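Local coordinates for uncharacterized protein (Bacteroides uniformis ATCC 8492, PDB 4Q68) that probably acts as an N-acetylmuramoyl-L-alanine amidase of the NlpC/P60 type, cutting the amide bond between N-acetylmuramic acid and L-alanine in cell-wall fragments, at residues A[113-125]-A[178-190]. Numbering follows the deposited sequence. Where two conformers were deposited one is given.
With NA (sodium ion), chain C; NA (sodium ion), chain D.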
loop_
_atom_site.group_PDB
_atom_site.type_symbol
_atom_site.label_atom_id
_atom_site.label_comp_id
_atom_site.label_asym_id
_atom_site.label_seq_id
_atom_site.Cartn_x
_atom_site.Cartn_y
_atom_site.Cartn_z
ATOM N N PRO A 113 5.012 5.488 -19.282
ATOM C CA PRO A 113 6.122 6.400 -19.560
ATOM C C PRO A 113 6.227 7.605 -18.625
ATOM O O PRO A 113 7.257 8.282 -18.583
ATOM C CB PRO A 113 5.820 6.870 -20.984
ATOM C CG PRO A 113 4.338 6.806 -21.097
ATOM C CD PRO A 113 3.974 5.562 -20.335
ATOM N N ASP A 114 5.156 7.894 -17.910
ATOM C CA ASP A 114 5.117 9.054 -17.048
ATOM C C ASP A 114 5.855 8.784 -15.766
ATOM O O ASP A 114 5.778 7.689 -15.206
ATOM C CB ASP A 114 3.672 9.434 -16.775
ATOM C CG ASP A 114 3.000 9.989 -18.004
ATOM O OD1 ASP A 114 3.460 11.036 -18.482
ATOM O OD2 ASP A 114 2.035 9.396 -18.505
ATOM N N THR A 115 6.558 9.804 -15.282
ATOM C CA THR A 115 7.295 9.668 -14.057
ATOM C C THR A 115 7.108 10.863 -13.147
ATOM O O THR A 115 6.729 11.953 -13.577
ATOM C CB THR A 115 8.806 9.404 -14.270
ATOM O OG1 THR A 115 9.427 10.582 -14.767
ATOM C CG2 THR A 115 9.055 8.279 -15.227
ATOM N N GLU A 116 7.299 10.647 -11.855
ATOM C CA GLU A 116 7.294 11.747 -10.908
ATOM C C GLU A 116 8.483 11.589 -9.964
ATOM O O GLU A 116 8.846 10.481 -9.573
ATOM C CB GLU A 116 5.942 11.882 -10.162
ATOM C CG GLU A 116 5.546 10.718 -9.263
ATOM C CD GLU A 116 4.319 10.990 -8.399
ATOM O OE1 GLU A 116 3.594 11.973 -8.653
ATOM O OE2 GLU A 116 4.086 10.206 -7.456
ATOM N N ARG A 117 9.086 12.727 -9.625
ATOM C CA ARG A 117 10.235 12.810 -8.732
ATOM C C ARG A 117 9.699 12.820 -7.295
ATOM O O ARG A 117 8.946 13.703 -6.923
ATOM C CB ARG A 117 11.038 14.081 -8.999
ATOM C CG ARG A 117 12.290 14.217 -8.137
ATOM C CD ARG A 117 12.897 15.560 -8.380
ATOM N NE ARG A 117 14.009 15.896 -7.493
ATOM C CZ ARG A 117 15.289 15.703 -7.788
ATOM N NH1 ARG A 117 15.637 15.073 -8.908
ATOM N NH2 ARG A 117 16.233 16.117 -6.941
ATOM N N LEU A 118 10.079 11.837 -6.490
ATOM C CA LEU A 118 9.578 11.739 -5.134
ATOM C C LEU A 118 10.029 12.923 -4.289
ATOM O O LEU A 118 11.177 13.363 -4.350
ATOM C CB LEU A 118 10.040 10.441 -4.485
ATOM C CG LEU A 118 9.484 9.153 -5.102
ATOM C CD1 LEU A 118 10.171 7.955 -4.462
ATOM C CD2 LEU A 118 7.973 9.059 -4.943
ATOM N N SER A 119 9.102 13.416 -3.480
ATOM C CA SER A 119 9.371 14.450 -2.504
ATOM C C SER A 119 8.645 14.026 -1.227
ATOM O O SER A 119 7.435 14.236 -1.101
ATOM C CB SER A 119 8.888 15.792 -3.055
ATOM O OG SER A 119 9.060 16.821 -2.113
ATOM N N ILE A 120 9.382 13.383 -0.332
ATOM C CA ILE A 120 8.806 12.746 0.837
ATOM C C ILE A 120 9.384 13.369 2.089
ATOM O O ILE A 120 10.588 13.386 2.292
ATOM C CB ILE A 120 9.018 11.214 0.776
ATOM C CG1 ILE A 120 8.254 10.613 -0.417
ATOM C CG2 ILE A 120 8.581 10.570 2.069
ATOM C CD1 ILE A 120 8.532 9.131 -0.685
ATOM N N SER A 121 8.492 13.892 2.922
ATOM C CA SER A 121 8.859 14.595 4.148
ATOM C C SER A 121 7.710 14.777 5.141
ATOM O O SER A 121 7.886 15.443 6.154
ATOM C CB SER A 121 9.433 15.979 3.822
ATOM O OG SER A 121 8.452 16.773 3.200
ATOM N N TYR A 122 6.530 14.209 4.871
ATOM C CA TYR A 122 5.334 14.558 5.659
ATOM C C TYR A 122 5.489 14.247 7.143
ATOM O O TYR A 122 5.119 15.052 7.998
ATOM C CB TYR A 122 4.117 13.835 5.085
ATOM C CG TYR A 122 2.818 14.269 5.678
ATOM C CD1 TYR A 122 2.331 13.690 6.831
ATOM C CD2 TYR A 122 2.059 15.261 5.074
ATOM C CE1 TYR A 122 1.123 14.092 7.384
ATOM C CE2 TYR A 122 0.849 15.678 5.623
ATOM C CZ TYR A 122 0.394 15.090 6.780
ATOM O OH TYR A 122 -0.806 15.468 7.347
HETATM N N MSE A 123 5.988 13.062 7.468
HETATM C CA MSE A 123 5.997 12.626 8.856
HETATM C C MSE A 123 6.931 13.465 9.718
HETATM O O MSE A 123 6.531 13.930 10.783
HETATM C CB MSE A 123 6.356 11.149 8.944
HETATM C CG MSE A 123 5.328 10.255 8.271
HETATM SE SE MSE A 123 5.784 8.378 8.325
HETATM C CE MSE A 123 5.359 8.011 10.168
ATOM N N SER A 124 8.165 13.677 9.272
ATOM C CA SER A 124 9.073 14.503 10.063
ATOM C C SER A 124 8.625 15.958 10.097
ATOM O O SER A 124 8.926 16.674 11.042
ATOM C CB SER A 124 10.510 14.422 9.580
ATOM O OG SER A 124 10.671 15.094 8.359
ATOM N N SER A 125 7.916 16.404 9.068
ATOM C CA SER A 125 7.390 17.767 9.008
ATOM C C SER A 125 6.225 17.988 9.958
ATOM O O SER A 125 5.938 19.117 10.350
ATOM C CB SER A 125 6.928 18.106 7.587
ATOM O OG SER A 125 8.039 18.203 6.709
ATOM N N ALA A 178 -1.531 1.616 -5.675
ATOM C CA ALA A 178 -1.144 2.680 -4.753
ATOM C C ALA A 178 -1.525 4.003 -5.400
ATOM O O ALA A 178 -1.079 4.307 -6.506
ATOM C CB ALA A 178 0.352 2.627 -4.469
ATOM N N ILE A 179 -2.381 4.765 -4.742
ATOM C CA ILE A 179 -2.902 6.003 -5.301
ATOM C C ILE A 179 -1.973 7.155 -4.926
ATOM O O ILE A 179 -1.758 7.428 -3.755
ATOM C CB ILE A 179 -4.334 6.269 -4.821
ATOM C CG1 ILE A 179 -5.251 5.130 -5.295
ATOM C CG2 ILE A 179 -4.806 7.625 -5.320
ATOM C CD1 ILE A 179 -6.704 5.258 -4.902
ATOM N N THR A 180 -1.410 7.802 -5.940
ATOM C CA THR A 180 -0.474 8.886 -5.757
ATOM C C THR A 180 -1.232 10.172 -5.409
ATOM O O THR A 180 -2.400 10.328 -5.757
ATOM C CB THR A 180 0.406 9.063 -7.014
ATOM O OG1 THR A 180 -0.404 9.296 -8.168
ATOM C CG2 THR A 180 1.215 7.814 -7.282
ATOM N N THR A 181 -0.566 11.081 -4.700
ATOM C CA THR A 181 -1.212 12.257 -4.148
ATOM C C THR A 181 -0.365 13.511 -4.274
ATOM O O THR A 181 0.849 13.468 -4.157
ATOM C CB THR A 181 -1.584 12.031 -2.681
ATOM O OG1 THR A 181 -2.206 13.224 -2.199
ATOM C CG2 THR A 181 -0.374 11.691 -1.810
ATOM N N ASN A 182 -1.043 14.643 -4.455
ATOM C CA ASN A 182 -0.378 15.940 -4.463
ATOM C C ASN A 182 -0.233 16.575 -3.076
ATOM O O ASN A 182 0.244 17.688 -2.967
ATOM C CB ASN A 182 -1.010 16.907 -5.475
ATOM C CG ASN A 182 -2.429 17.271 -5.146
ATOM O OD1 ASN A 182 -2.862 17.195 -4.004
ATOM N ND2 ASN A 182 -3.165 17.694 -6.161
ATOM N N THR A 183 -0.580 15.860 -2.013
ATOM C CA THR A 183 -0.300 16.349 -0.673
ATOM C C THR A 183 1.200 16.604 -0.554
ATOM O O THR A 183 1.998 15.715 -0.827
ATOM C CB THR A 183 -0.762 15.329 0.366
ATOM O OG1 THR A 183 -2.192 15.299 0.359
ATOM C CG2 THR A 183 -0.246 15.656 1.756
ATOM N N PRO A 184 1.601 17.813 -0.126
ATOM C CA PRO A 184 3.036 18.083 -0.007
ATOM C C PRO A 184 3.714 17.124 0.960
ATOM O O PRO A 184 3.252 16.906 2.082
ATOM C CB PRO A 184 3.068 19.522 0.499
ATOM C CG PRO A 184 1.841 20.126 -0.090
ATOM C CD PRO A 184 0.804 19.051 0.011
ATOM N N GLY A 185 4.837 16.574 0.517
ATOM C CA GLY A 185 5.648 15.690 1.327
ATOM C C GLY A 185 5.156 14.256 1.405
ATOM O O GLY A 185 5.778 13.458 2.120
ATOM N N LEU A 186 4.089 13.906 0.695
ATOM C CA LEU A 186 3.538 12.563 0.762
ATOM C C LEU A 186 3.408 12.008 -0.636
ATOM O O LEU A 186 2.903 12.673 -1.521
ATOM C CB LEU A 186 2.173 12.593 1.450
ATOM C CG LEU A 186 1.525 11.239 1.698
ATOM C CD1 LEU A 186 2.363 10.345 2.606
ATOM C CD2 LEU A 186 0.131 11.446 2.258
ATOM N N ASP A 187 3.818 10.755 -0.825
ATOM C CA ASP A 187 3.821 10.137 -2.139
ATOM C C ASP A 187 2.518 9.428 -2.502
ATOM O O ASP A 187 2.072 9.499 -3.649
ATOM C CB ASP A 187 4.999 9.166 -2.278
ATOM C CG ASP A 187 5.026 8.076 -1.225
ATOM O OD1 ASP A 187 4.806 8.394 -0.043
ATOM O OD2 ASP A 187 5.275 6.913 -1.613
ATOM N N VAL A 188 1.938 8.717 -1.541
ATOM C CA VAL A 188 0.778 7.854 -1.740
ATOM C C VAL A 188 -0.208 8.097 -0.614
ATOM O O VAL A 188 0.189 8.256 0.536
ATOM C CB VAL A 188 1.219 6.375 -1.775
ATOM C CG1 VAL A 188 0.046 5.417 -1.601
ATOM C CG2 VAL A 188 1.975 6.080 -3.043
ATOM N N ALA A 189 -1.500 8.116 -0.958
ATOM C CA ALA A 189 -2.574 8.397 -0.003
ATOM C C ALA A 189 -3.493 7.219 0.292
ATOM O O ALA A 189 -4.195 7.260 1.286
ATOM C CB ALA A 189 -3.423 9.545 -0.497
ATOM N N HIS A 190 -3.552 6.201 -0.563
ATOM C CA HIS A 190 -4.550 5.133 -0.425
ATOM C C HIS A 190 -4.050 3.942 -1.229
ATOM O O HIS A 190 -3.214 4.099 -2.116
ATOM C CB HIS A 190 -5.907 5.626 -0.953
ATOM C CG HIS A 190 -7.076 4.815 -0.509
ATOM N ND1 HIS A 190 -7.597 4.910 0.761
ATOM C CD2 HIS A 190 -7.834 3.917 -1.170
ATOM C CE1 HIS A 190 -8.627 4.092 0.861
ATOM N NE2 HIS A 190 -8.795 3.486 -0.296
HETATM NA NA NA C . 2.795 14.420 -2.892
HETATM NA NA NA D . 3.246 13.763 -10.178
HETATM O O HOH W 1 5.261 14.280 -11.923
HETATM O O HOH W 2 1.437 12.874 -7.237
HETATM O O HOH W 3 4.094 8.360 -5.617
HETATM O O HOH W 4 2.869 11.408 -5.385
HETATM O O HOH W 5 5.126 15.073 -2.291
HETATM O O HOH W 6 6.384 18.132 -1.502
HETATM O O HOH W 7 2.952 16.298 -4.392
HETATM O O HOH W 8 4.192 13.337 -4.537
HETATM O O HOH W 9 1.175 15.343 -10.934
HETATM O O HOH W 10 4.461 15.388 -8.332
#
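Y122 and S121 both donate their backbone N-H to one carbonyl, G185 O. The S121 bond is nearly straight (2.9 Å from S121 N to G185 O, 172°). The Y122 N-H comes from above the carbonyl plane, and its bond is more bent (138°). G185 lies in the type II turn T183 to L186, and its CA approaches S119 O at 3.3 Å.

The Y122 CB rests against G185 O and on L186 CB. CG stands anti to the backbone N (chi1 -171°), which sets the ring beside T183 and P184. CD2 meets P184 O at the ring edge, at 3.6 Å. CE2 reaches T183 CG2 at 4.0 Å, an oblique approach. Elsewhere the side chain meets H126 and Y130.

Deeper in, I120 CD1 packs on the D187 carboxylate carbon CG at 3.7 Å. D187 OD2 is held by the backbone N of A92. T181 O, T183 O, L186 O and three waters bind a sodium ion, which ties the turn together. In one of its two conformers, E116 OE1 binds a second sodium at 2.4 Å, together with waters.

The contact lays the link between strand 115-117 and helix 122-125 over the hairpin turn joining strands 176-181 and 188-197. Strand 154-156 pairs with 115-117, and helix 137-150 packs against I120 and M123.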